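Local coordinates for protein hydrazine synthase alpha subunit (Candidatus Kuenenia stuttgartiensis, PDB 5C2V) that forms hydrazine from hydroxylamine and ammonia, as the subunit of hydrazine synthase that carries out the second half-reaction and binds two heme c groups, at residues Ser57-Leu61 with Lys70-Asn74; Tyr131-Ile136 with Lys393-Ile397; Asp645-Asp649 with Asp774-Gly778; Trp720-Glu724 with Arg742-Asn746. One frame throughout, in Å; residues are numbered along the deposited sequence.

Contact 1: residues Ser57-Leu61 with Lys70-Asn74. With BET (trimethyl glycine), chain B.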
# COMPACT_ATOMS: atom_id res chain seq x y z
N SER D 57 16.72 -24.09 -26.92
CA SER D 57 15.39 -24.68 -26.78
C SER D 57 14.82 -25.13 -28.12
O SER D 57 15.09 -24.53 -29.16
CB SER D 57 14.43 -23.68 -26.13
OG SER D 57 14.93 -23.25 -24.89
N ARG D 58 14.04 -26.20 -28.08
CA ARG D 58 13.47 -26.77 -29.29
C ARG D 58 11.94 -26.85 -29.22
O ARG D 58 11.38 -27.03 -28.14
CB ARG D 58 14.06 -28.15 -29.56
CG ARG D 58 13.71 -29.18 -28.50
CD ARG D 58 14.55 -30.44 -28.65
NE ARG D 58 14.04 -31.53 -27.83
CZ ARG D 58 14.65 -32.70 -27.68
NH1 ARG D 58 15.80 -32.93 -28.30
NH2 ARG D 58 14.11 -33.64 -26.91
N ILE D 59 11.29 -26.72 -30.36
CA ILE D 59 9.84 -26.89 -30.44
C ILE D 59 9.52 -28.29 -30.95
O ILE D 59 10.05 -28.72 -31.98
CB ILE D 59 9.19 -25.84 -31.36
CG1 ILE D 59 9.51 -24.43 -30.87
CG2 ILE D 59 7.69 -26.06 -31.44
CD1 ILE D 59 8.86 -23.35 -31.68
N VAL D 60 8.67 -29.00 -30.23
CA VAL D 60 8.40 -30.40 -30.55
C VAL D 60 6.92 -30.73 -30.68
O VAL D 60 6.05 -30.06 -30.09
CB VAL D 60 9.02 -31.34 -29.49
CG1 VAL D 60 10.53 -31.24 -29.52
CG2 VAL D 60 8.48 -31.00 -28.11
N LEU D 61 6.64 -31.77 -31.45
CA LEU D 61 5.29 -32.29 -31.65
C LEU D 61 5.14 -33.66 -30.99
O LEU D 61 5.99 -34.54 -31.16
CB LEU D 61 4.96 -32.38 -33.14
CG LEU D 61 3.63 -33.01 -33.54
CD1 LEU D 61 2.46 -32.25 -32.93
CD2 LEU D 61 3.50 -33.08 -35.05
N LYS D 70 8.55 -35.77 -31.82
CA LYS D 70 9.35 -35.36 -32.97
C LYS D 70 9.82 -33.90 -32.87
O LYS D 70 9.04 -33.02 -32.51
CB LYS D 70 8.57 -35.56 -34.27
CG LYS D 70 9.30 -35.11 -35.52
CD LYS D 70 8.46 -35.32 -36.77
CE LYS D 70 9.19 -34.83 -38.01
NZ LYS D 70 8.38 -35.03 -39.25
N VAL D 71 11.09 -33.66 -33.20
CA VAL D 71 11.66 -32.32 -33.18
C VAL D 71 11.59 -31.66 -34.56
O VAL D 71 12.23 -32.10 -35.51
CB VAL D 71 13.13 -32.34 -32.73
CG1 VAL D 71 13.72 -30.94 -32.79
CG2 VAL D 71 13.25 -32.91 -31.32
N LEU D 72 10.79 -30.60 -34.66
CA LEU D 72 10.61 -29.87 -35.91
C LEU D 72 11.70 -28.83 -36.17
O LEU D 72 12.06 -28.57 -37.32
CB LEU D 72 9.24 -29.18 -35.93
CG LEU D 72 8.01 -30.05 -36.21
CD1 LEU D 72 7.68 -30.97 -35.04
CD2 LEU D 72 6.81 -29.20 -36.57
N THR D 73 12.22 -28.24 -35.10
CA THR D 73 13.06 -27.05 -35.17
C THR D 73 14.57 -27.31 -35.24
O THR D 73 15.36 -26.39 -35.05
CB THR D 73 12.78 -26.11 -33.98
OG1 THR D 73 12.80 -26.86 -32.76
CG2 THR D 73 11.42 -25.46 -34.16
N ASN D 74 14.95 -28.56 -35.49
CA ASN D 74 16.35 -28.99 -35.47
C ASN D 74 17.30 -28.08 -36.26
O ASN D 74 18.51 -28.08 -36.01
CB ASN D 74 16.47 -30.41 -36.01
CG ASN D 74 16.74 -31.44 -34.93
OD1 ASN D 74 17.39 -31.14 -33.93
ND2 ASN D 74 16.26 -32.66 -35.13
N BET B . 19.02 -28.12 -30.62
CA BET B . 19.51 -29.56 -30.73
C BET B . 18.64 -30.51 -29.75
O BET B . 19.28 -30.93 -28.75
OXT BET B . 17.45 -30.69 -30.11
C1 BET B . 20.14 -27.16 -31.00
C2 BET B . 18.57 -27.79 -29.20
C3 BET B . 17.90 -27.88 -31.62
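Leu61 and Lys70 face each other as an antiparallel hydrogen-bonded pair. Leu61 N gives to Lys70 O at 2.9 Å, and Lys70 N returns a bond of 2.9 Å to Leu61 O, both running in the carbonyl planes. Val60 and Val71 come next as a non-hydrogen-bonded pair. Beyond them the ladder slackens: Leu72 N meets Ile59 O only weakly, at 3.4 Å, and a side chain takes over from the backbone. Thr73 has OG1 between its backbone N and carbonyl carbon (chi1 49°), which aims the hydroxyl at the strand, where it accepts from Ile59 N at 2.8 Å. The same torsion carries CG2 across the Ile59 side chain, 3.6 Å from its CB.

Among the apolar contacts, Val60 CG1 lies 3.7 Å from Val71 CG2 on one face of the sheet. Leu61 is on the opposite face, and its CB has Leu72 CD1 3.6 Å away, on the side backed by Phe91.

Arg58 carries the polar contact with the ligand. Its extended chain crosses Val71 at about a right angle, and Val71 CG2 covers one face of the guanidinium near its rim. In the plane of that group, NH1 points almost straight at OXT of the bound trimethyl glycine, a weak bond of 3.3 Å, while NE is held by Gln36. Asn74 also lines this pocket. The arrangement is a beta hairpin in a four-stranded antiparallel blade: 69-71 is one edge, then come 58-63 and 31-37, with 381-387 at the other edge, consistent with closure of the propeller ring.

Contact 2: residues Tyr131-Ile136 with Lys393-Ile397; sequences YAAGSI and KPRWI
Trp396 lays one face of its indole on the backbone of the 131-136 loop, and this is where the contact packs most closely. Gly134 N sits 3.4 Å from Trp396 CD2, over the ring face but toward its rim, and Gly134 CA makes a CH-pi contact with the five-membered ring, 3.9 Å from its centroid. Having CG between the backbone N and the carbonyl carbon (chi1 68°) swings the indole across the 131-136 turn. Trp396 CB completes the fit against Ala132 O at 3.3 Å. Nearby, Tyr131 runs its ring past the backbone of Arg395 and Trp396 until OH accepts from Ile397 N, 3.3 Å away; the same hydroxyl is bonded to Gly237 O, so two partners fix the end of the buried ring.

Both segments belong to the propeller region: 131-136 links strands 124-131 and 139-146 of one sheet, and 393-397 follows strand 381-387, the last strand of the blade sheets, on its way out to the rest of the chain.

Toward Lys393 and Ile136 the fit is looser and partly open to solvent. The lysine chain, extended beyond CG, passes Ala132 CB at 3.9 Å from its CD and ends with NZ bonded to Ile136 O at 3.1 Å, approaching from above the carbonyl plane. Trp86 adds a cation-pi contact to the same lysine. Ile136 CD1 only brushes Trp396 CD1, at 4.2 Å. Arg20 of the gamma subunit covers this side, bonding to Lys393 O and packing on Ile136, while Pro23 of the gamma subunit packs on Trp396 of the tight side.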
# COMPACT_ATOMS: atom_id res chain seq x y z
N TYR D 131 -3.95 -13.26 -36.80
CA TYR D 131 -5.18 -12.50 -36.75
C TYR D 131 -5.76 -12.44 -38.14
O TYR D 131 -5.14 -11.90 -39.05
CB TYR D 131 -4.94 -11.09 -36.21
CG TYR D 131 -6.20 -10.27 -36.05
CD1 TYR D 131 -7.15 -10.61 -35.10
CD2 TYR D 131 -6.43 -9.15 -36.84
CE1 TYR D 131 -8.30 -9.86 -34.95
CE2 TYR D 131 -7.58 -8.40 -36.70
CZ TYR D 131 -8.51 -8.76 -35.75
OH TYR D 131 -9.65 -8.01 -35.59
N ALA D 132 -6.95 -12.99 -38.33
CA ALA D 132 -7.45 -13.12 -39.68
C ALA D 132 -8.22 -11.86 -40.06
O ALA D 132 -9.33 -11.62 -39.59
CB ALA D 132 -8.31 -14.35 -39.81
N ALA D 133 -7.60 -11.08 -40.94
CA ALA D 133 -8.12 -9.78 -41.33
C ALA D 133 -8.46 -9.78 -42.81
O ALA D 133 -7.57 -9.80 -43.66
CB ALA D 133 -7.11 -8.68 -41.02
N GLY D 134 -9.75 -9.75 -43.12
CA GLY D 134 -10.20 -9.90 -44.49
C GLY D 134 -10.05 -11.34 -44.95
O GLY D 134 -10.28 -11.66 -46.12
N SER D 135 -9.65 -12.22 -44.03
CA SER D 135 -9.59 -13.65 -44.29
C SER D 135 -10.47 -14.40 -43.31
O SER D 135 -10.15 -14.49 -42.13
CB SER D 135 -8.15 -14.15 -44.21
OG SER D 135 -7.25 -13.25 -44.84
N ILE D 136 -11.56 -14.96 -43.79
CA ILE D 136 -12.44 -15.77 -42.95
C ILE D 136 -12.52 -17.15 -43.56
O ILE D 136 -12.15 -18.15 -42.94
CB ILE D 136 -13.83 -15.14 -42.79
CG1 ILE D 136 -13.72 -13.79 -42.08
CG2 ILE D 136 -14.76 -16.06 -42.02
CD1 ILE D 136 -13.00 -13.86 -40.74
N LYS D 393 -12.38 -18.28 -36.20
CA LYS D 393 -11.77 -16.98 -36.45
C LYS D 393 -12.56 -15.85 -35.82
O LYS D 393 -13.78 -15.75 -36.01
CB LYS D 393 -11.62 -16.74 -37.95
CG LYS D 393 -10.57 -17.62 -38.61
CD LYS D 393 -10.58 -17.45 -40.12
CE LYS D 393 -9.60 -18.39 -40.80
NZ LYS D 393 -9.16 -17.87 -42.12
N PRO D 394 -11.88 -14.98 -35.06
CA PRO D 394 -12.50 -13.79 -34.47
C PRO D 394 -12.79 -12.73 -35.53
O PRO D 394 -12.20 -12.76 -36.61
CB PRO D 394 -11.44 -13.29 -33.48
CG PRO D 394 -10.50 -14.44 -33.29
CD PRO D 394 -10.50 -15.16 -34.59
N ARG D 395 -13.69 -11.81 -35.21
CA ARG D 395 -14.05 -10.73 -36.12
C ARG D 395 -12.86 -9.84 -36.40
O ARG D 395 -12.02 -9.61 -35.53
CB ARG D 395 -15.20 -9.91 -35.53
CG ARG D 395 -16.34 -10.77 -35.00
CD ARG D 395 -17.20 -10.03 -34.00
NE ARG D 395 -18.18 -10.92 -33.39
CZ ARG D 395 -19.41 -10.55 -33.04
NH1 ARG D 395 -19.81 -9.30 -33.23
NH2 ARG D 395 -20.24 -11.43 -32.49
N TRP D 396 -12.76 -9.34 -37.63
CA TRP D 396 -11.70 -8.40 -37.96
C TRP D 396 -12.26 -6.98 -38.07
O TRP D 396 -13.21 -6.73 -38.81
CB TRP D 396 -10.97 -8.80 -39.25
CG TRP D 396 -11.78 -8.71 -40.51
CD1 TRP D 396 -12.66 -9.64 -40.99
CD2 TRP D 396 -11.76 -7.64 -41.46
NE1 TRP D 396 -13.20 -9.20 -42.18
CE2 TRP D 396 -12.67 -7.98 -42.49
CE3 TRP D 396 -11.08 -6.42 -41.54
CZ2 TRP D 396 -12.90 -7.15 -43.58
CZ3 TRP D 396 -11.32 -5.60 -42.63
CH2 TRP D 396 -12.22 -5.96 -43.63
N ILE D 397 -11.67 -6.07 -37.30
CA ILE D 397 -12.16 -4.70 -37.20
C ILE D 397 -11.55 -3.81 -38.28
O ILE D 397 -10.38 -3.96 -38.63
CB ILE D 397 -11.85 -4.11 -35.81
CG1 ILE D 397 -12.24 -5.11 -34.71
CG2 ILE D 397 -12.57 -2.79 -35.60
CD1 ILE D 397 -13.70 -5.49 -34.71

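Contact 3: residues Asp645-Asp649 with Asp774-Gly778; sequences DFRRD and DFYPG. With CA (calcium ion), chain Z.
In Arg647, CG stands anti to the carbonyl carbon (chi1 -50°) and a bend at chi3 (-64°) folds the guanidinium back beside Asp645, with NH1 turned to Asp774 and Pro777; in Asp774, CG sits between backbone N and carbonyl carbon (chi1 46°), which turns the carboxylate toward Arg647. Arg647 NH1 then forms a salt bridge with Asp774 OD1 at 3.1 Å, poorly aligned as a hydrogen bond, with the two flat groups strongly inclined to each other. The same NH1 points straight, though weakly, at Pro777 O in the guanidinium plane, and Tyr776 CB covers one face, 3.4 Å from NH1.

Asp645 fixes the rotation of the guanidinium, which grips it side-on with two nitrogens: NE to OD1 at 2.8 Å and NH2 to OD2 at 2.7 Å. Asp645 is also the N-cap of helix 646-657, its OD1 weakly taking Arg647 N and Arg648 N. Farther out, Tyr776 OH rests 3.3 Å from Arg648 CG.

Asp774 divides its oxygens. OD1 accepts Tyr776 N with its anti lone pair, an Asx turn, while OD2 binds calcium at 2.3 Å. Asp768, which also pairs with Arg647, joins Ile770, Gly772 and two waters around the ion. The whole is a salt-bridge network tying a helix N-cap to a calcium-binding loop in the heme-carrying C-terminal domain.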
# COMPACT_ATOMS: atom_id res chain seq x y z
N ASP D 645 15.80 21.65 -19.56
CA ASP D 645 17.00 20.98 -19.05
C ASP D 645 17.60 21.78 -17.90
O ASP D 645 17.77 22.99 -18.01
CB ASP D 645 18.03 20.80 -20.17
CG ASP D 645 19.19 19.93 -19.76
OD1 ASP D 645 20.17 20.46 -19.20
OD2 ASP D 645 19.13 18.70 -20.00
N PHE D 646 17.91 21.10 -16.80
CA PHE D 646 18.36 21.77 -15.58
C PHE D 646 19.67 22.53 -15.78
O PHE D 646 19.86 23.61 -15.23
CB PHE D 646 18.52 20.76 -14.44
CG PHE D 646 18.88 21.39 -13.13
CD1 PHE D 646 17.90 21.94 -12.32
CD2 PHE D 646 20.19 21.42 -12.69
CE1 PHE D 646 18.22 22.52 -11.11
CE2 PHE D 646 20.52 21.99 -11.48
CZ PHE D 646 19.54 22.55 -10.69
N ARG D 647 20.58 21.95 -16.57
CA ARG D 647 21.89 22.55 -16.78
C ARG D 647 21.82 23.77 -17.70
O ARG D 647 22.47 24.78 -17.45
CB ARG D 647 22.84 21.51 -17.38
CG ARG D 647 22.86 20.20 -16.62
CD ARG D 647 23.29 19.06 -17.51
NE ARG D 647 22.34 18.83 -18.59
CZ ARG D 647 22.51 17.92 -19.56
NH1 ARG D 647 23.60 17.16 -19.57
NH2 ARG D 647 21.59 17.78 -20.50
N ARG D 648 21.02 23.66 -18.75
CA ARG D 648 20.90 24.72 -19.75
C ARG D 648 19.96 25.84 -19.31
O ARG D 648 20.20 27.01 -19.61
CB ARG D 648 20.41 24.13 -21.07
CG ARG D 648 20.42 25.11 -22.23
CD ARG D 648 19.13 25.01 -23.03
NE ARG D 648 18.85 23.64 -23.45
CZ ARG D 648 17.66 23.21 -23.86
NH1 ARG D 648 16.63 24.05 -23.89
NH2 ARG D 648 17.50 21.95 -24.22
N ASP D 649 18.89 25.49 -18.60
CA ASP D 649 17.81 26.43 -18.32
C ASP D 649 17.78 26.91 -16.86
O ASP D 649 17.94 28.10 -16.60
CB ASP D 649 16.47 25.79 -18.68
CG ASP D 649 16.38 25.42 -20.15
OD1 ASP D 649 16.90 26.18 -20.99
OD2 ASP D 649 15.79 24.37 -20.47
N ASP D 774 25.77 14.48 -24.47
CA ASP D 774 25.83 15.83 -25.03
C ASP D 774 26.98 16.63 -24.43
O ASP D 774 27.79 16.10 -23.67
CB ASP D 774 24.51 16.57 -24.79
CG ASP D 774 24.00 16.42 -23.38
OD1 ASP D 774 24.52 17.11 -22.48
OD2 ASP D 774 23.06 15.62 -23.17
N PHE D 775 27.05 17.91 -24.79
CA PHE D 775 28.16 18.76 -24.39
C PHE D 775 27.98 19.36 -22.99
O PHE D 775 28.91 19.94 -22.43
CB PHE D 775 28.36 19.88 -25.41
CG PHE D 775 28.83 19.40 -26.75
CD1 PHE D 775 29.51 18.21 -26.88
CD2 PHE D 775 28.58 20.15 -27.90
CE1 PHE D 775 29.94 17.76 -28.11
CE2 PHE D 775 29.00 19.71 -29.13
CZ PHE D 775 29.69 18.51 -29.24
N TYR D 776 26.78 19.23 -22.44
CA TYR D 776 26.48 19.77 -21.12
C TYR D 776 27.03 18.87 -20.02
O TYR D 776 27.09 17.65 -20.18
CB TYR D 776 24.97 19.98 -20.95
CG TYR D 776 24.42 21.09 -21.82
CD1 TYR D 776 24.54 22.42 -21.44
CD2 TYR D 776 23.78 20.81 -23.02
CE1 TYR D 776 24.04 23.44 -22.22
CE2 TYR D 776 23.28 21.82 -23.81
CZ TYR D 776 23.41 23.13 -23.41
OH TYR D 776 22.91 24.15 -24.20
N PRO D 777 27.45 19.47 -18.89
CA PRO D 777 28.09 18.77 -17.76
C PRO D 777 27.32 17.54 -17.27
O PRO D 777 26.09 17.58 -17.18
CB PRO D 777 28.13 19.84 -16.67
CG PRO D 777 28.23 21.12 -17.42
CD PRO D 777 27.40 20.93 -18.66
N GLY D 778 28.04 16.47 -16.97
CA GLY D 778 27.42 15.24 -16.50
C GLY D 778 28.42 14.14 -16.20
O GLY D 778 29.63 14.35 -16.25
CA CA Z . 22.01 13.70 -22.43
O HOH W 1 24.05 13.42 -21.18
O HOH W 2 21.09 11.70 -21.52

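Contact 4: residues Trp720-Glu724 with Arg742-Asn746; sequences WRLYE and RLLHN. With HEC (heme c), chain C.
Glu724, just after helix 717-722, meets His745 and Arg742 of the 742-746 loop in the C-terminal cytochrome c domain. It is the C-prime residue of a Schellman motif: its N bonds weakly to Arg721 O, and its positive phi lets the following backbone N reach Trp720 O. That turn directs the side chain at the loop. CB passes Asn746 CB at 4.1 Å; CG comes closer, 3.7 Å from the same Asn746 CB, the two side chains crossing at about a right angle. A bend at chi2 (-69°) then brings CD 3.5 Å from His745 N, with Leu744 CD2 alongside. At the tip the carboxylate splits its work. Glu724 OE1 accepts from His745 N at 2.7 Å, on the anti side and somewhat out of plane. Through its syn lone pair Glu724 OE1 also takes Arg721 NH2, at 3.3 Å. OE2 makes a salt bridge with Arg742, whose extended chain arrives from the opposite direction.

One carboxylate thus ties together two arginines and the backbone of a heme ligand, which probably offsets the charge of the neighbouring guanidinium groups. Arg721 is curled by bends at chi2 and chi3, and both NH1 and NH2 bond to one heme propionate oxygen, O1D; Leu743 N weakly takes the other, O2D. Next to Arg721 in sequence, Leu722 places CD2 against the heme methyl CMB. The His745 ring is fixed in rotation by ND1, which gives in the ring plane to Leu743 O, together with NE2, which binds the heme iron at 2.1 Å opposite His662 NE2.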
# COMPACT_ATOMS: atom_id res chain seq x y z
N TRP D 720 5.90 26.95 -3.60
CA TRP D 720 5.14 27.61 -2.54
C TRP D 720 5.82 28.90 -2.10
O TRP D 720 5.16 29.92 -1.87
CB TRP D 720 4.96 26.68 -1.34
CG TRP D 720 3.81 25.73 -1.45
CD1 TRP D 720 3.52 24.92 -2.51
CD2 TRP D 720 2.81 25.47 -0.46
NE1 TRP D 720 2.39 24.18 -2.24
CE2 TRP D 720 1.94 24.50 -0.99
CE3 TRP D 720 2.57 25.97 0.83
CZ2 TRP D 720 0.84 24.02 -0.28
CZ3 TRP D 720 1.48 25.49 1.53
CH2 TRP D 720 0.63 24.52 0.98
N ARG D 721 7.14 28.86 -1.99
CA ARG D 721 7.91 30.02 -1.57
C ARG D 721 8.10 31.03 -2.70
O ARG D 721 8.06 32.24 -2.47
CB ARG D 721 9.27 29.59 -1.02
CG ARG D 721 9.20 28.84 0.29
CD ARG D 721 8.33 29.58 1.30
NE ARG D 721 8.76 30.96 1.49
CZ ARG D 721 9.68 31.34 2.37
NH1 ARG D 721 10.27 30.44 3.14
NH2 ARG D 721 10.01 32.62 2.47
N LEU D 722 8.31 30.53 -3.91
CA LEU D 722 8.50 31.41 -5.06
C LEU D 722 7.23 32.20 -5.37
O LEU D 722 7.30 33.30 -5.92
CB LEU D 722 8.94 30.60 -6.28
CG LEU D 722 10.40 30.14 -6.27
CD1 LEU D 722 10.68 29.20 -7.43
CD2 LEU D 722 11.34 31.33 -6.29
N TYR D 723 6.07 31.63 -5.06
CA TYR D 723 4.81 32.36 -5.19
C TYR D 723 4.33 32.96 -3.86
O TYR D 723 3.36 33.71 -3.83
CB TYR D 723 3.73 31.45 -5.76
CG TYR D 723 3.90 31.15 -7.24
CD1 TYR D 723 4.81 30.21 -7.67
CD2 TYR D 723 3.13 31.81 -8.19
CE1 TYR D 723 4.97 29.93 -9.02
CE2 TYR D 723 3.28 31.54 -9.54
CZ TYR D 723 4.20 30.60 -9.95
OH TYR D 723 4.35 30.33 -11.29
N GLU D 724 5.04 32.64 -2.77
CA GLU D 724 4.69 33.10 -1.42
C GLU D 724 3.21 32.93 -1.07
O GLU D 724 2.57 33.87 -0.60
CB GLU D 724 5.10 34.56 -1.24
CG GLU D 724 6.60 34.81 -1.23
CD GLU D 724 7.29 34.25 0.01
OE1 GLU D 724 8.54 34.22 0.03
OE2 GLU D 724 6.59 33.84 0.96
N ARG D 742 11.73 36.20 8.12
CA ARG D 742 11.22 35.77 6.82
C ARG D 742 11.63 36.76 5.73
O ARG D 742 11.79 37.95 5.99
CB ARG D 742 9.70 35.63 6.86
CG ARG D 742 9.10 35.03 5.60
CD ARG D 742 7.58 34.96 5.66
NE ARG D 742 7.02 34.47 4.41
CZ ARG D 742 5.71 34.32 4.19
NH1 ARG D 742 4.84 34.61 5.14
NH2 ARG D 742 5.29 33.87 3.01
N LEU D 743 11.81 36.25 4.52
CA LEU D 743 12.14 37.08 3.37
C LEU D 743 11.26 36.71 2.19
O LEU D 743 11.21 35.54 1.80
CB LEU D 743 13.62 36.93 3.02
CG LEU D 743 14.20 37.95 2.03
CD1 LEU D 743 14.10 39.36 2.59
CD2 LEU D 743 15.64 37.60 1.72
N LEU D 744 10.57 37.69 1.62
CA LEU D 744 9.66 37.42 0.51
C LEU D 744 10.43 37.07 -0.76
O LEU D 744 11.25 37.85 -1.24
CB LEU D 744 8.75 38.63 0.26
CG LEU D 744 7.76 38.96 1.38
CD1 LEU D 744 6.95 40.20 1.04
CD2 LEU D 744 6.85 37.78 1.66
N HIS D 745 10.16 35.88 -1.29
CA HIS D 745 10.88 35.37 -2.46
C HIS D 745 10.14 35.53 -3.79
O HIS D 745 10.64 35.12 -4.83
CB HIS D 745 11.22 33.90 -2.25
CG HIS D 745 12.38 33.67 -1.33
ND1 HIS D 745 12.43 34.20 -0.06
CD2 HIS D 745 13.54 32.99 -1.50
CE1 HIS D 745 13.57 33.85 0.51
NE2 HIS D 745 14.26 33.12 -0.34
N ASN D 746 8.95 36.13 -3.76
CA ASN D 746 8.10 36.14 -4.95
C ASN D 746 8.56 37.13 -6.03
O ASN D 746 8.22 36.97 -7.20
CB ASN D 746 6.65 36.43 -4.56
CG ASN D 746 6.47 37.79 -3.90
OD1 ASN D 746 7.40 38.33 -3.30
ND2 ASN D 746 5.27 38.34 -4.02
FE HEC C . 16.10 32.13 -0.42
CHA HEC C . 14.92 30.72 2.47
CHB HEC C . 14.88 29.48 -2.23
CHC HEC C . 17.19 33.60 -3.36
CHD HEC C . 17.57 34.69 1.35
NA HEC C . 15.12 30.40 0.04
C1A HEC C . 14.66 30.05 1.30
C2A HEC C . 13.85 28.86 1.15
C3A HEC C . 13.84 28.51 -0.14
C4A HEC C . 14.64 29.48 -0.87
CMA HEC C . 13.11 27.30 -0.75
CAA HEC C . 13.13 28.11 2.30
CBA HEC C . 14.07 27.08 2.91
CGA HEC C . 13.32 26.25 3.92
O1A HEC C . 13.74 25.09 4.18
O2A HEC C . 12.30 26.75 4.47
NB HEC C . 16.10 31.61 -2.41
C1B HEC C . 15.43 30.52 -2.95
C2B HEC C . 15.42 30.67 -4.39
C3B HEC C . 16.07 31.80 -4.70
C4B HEC C . 16.50 32.42 -3.46
CMB HEC C . 14.79 29.67 -5.39
CAB HEC C . 16.31 32.39 -6.11
CBB HEC C . 14.98 32.93 -6.69
NC HEC C . 17.17 33.82 -0.91
C1C HEC C . 17.52 34.24 -2.18
C2C HEC C . 18.17 35.53 -2.08
C3C HEC C . 18.39 35.77 -0.78
C4C HEC C . 17.69 34.74 -0.02
CMC HEC C . 18.86 36.24 -3.27
CAC HEC C . 19.12 36.99 -0.17
CBC HEC C . 18.36 38.30 -0.48
ND HEC C . 16.23 32.62 1.62
C1D HEC C . 16.87 33.76 2.10
C2D HEC C . 16.69 33.82 3.53
C3D HEC C . 15.85 32.59 3.90
C4D HEC C . 15.62 31.90 2.65
CMD HEC C . 17.22 34.92 4.48
CAD HEC C . 15.41 32.23 5.35
CBD HEC C . 14.00 31.65 5.47
CGD HEC C . 12.96 32.54 4.85
O1D HEC C . 11.86 32.03 4.51
O2D HEC C . 13.21 33.76 4.69

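The four contacts fall into two pairs. Contacts 1 and 2, with centres 29 Å apart, belong to the N-terminal propeller region. Strand 381-387 shares a sheet with the hairpin of contact 1, and the chain leaves it to reach 393-397 in contact 2, beside the gamma subunit. Contacts 3 and 4 lie in the C-terminal heme domain, centres 27 Å apart and nearest atoms about 11 Å apart. Along the chain both segments of contact 4 fall between those of contact 3, so the calcium-linked closure spans the heme-binding stretch. Contacts 1 and 4 are about 70 Å apart between centres, on opposite sides of the chain's centre; Cys556 and Cys559, which hold the other heme, come between the two pairs in sequence.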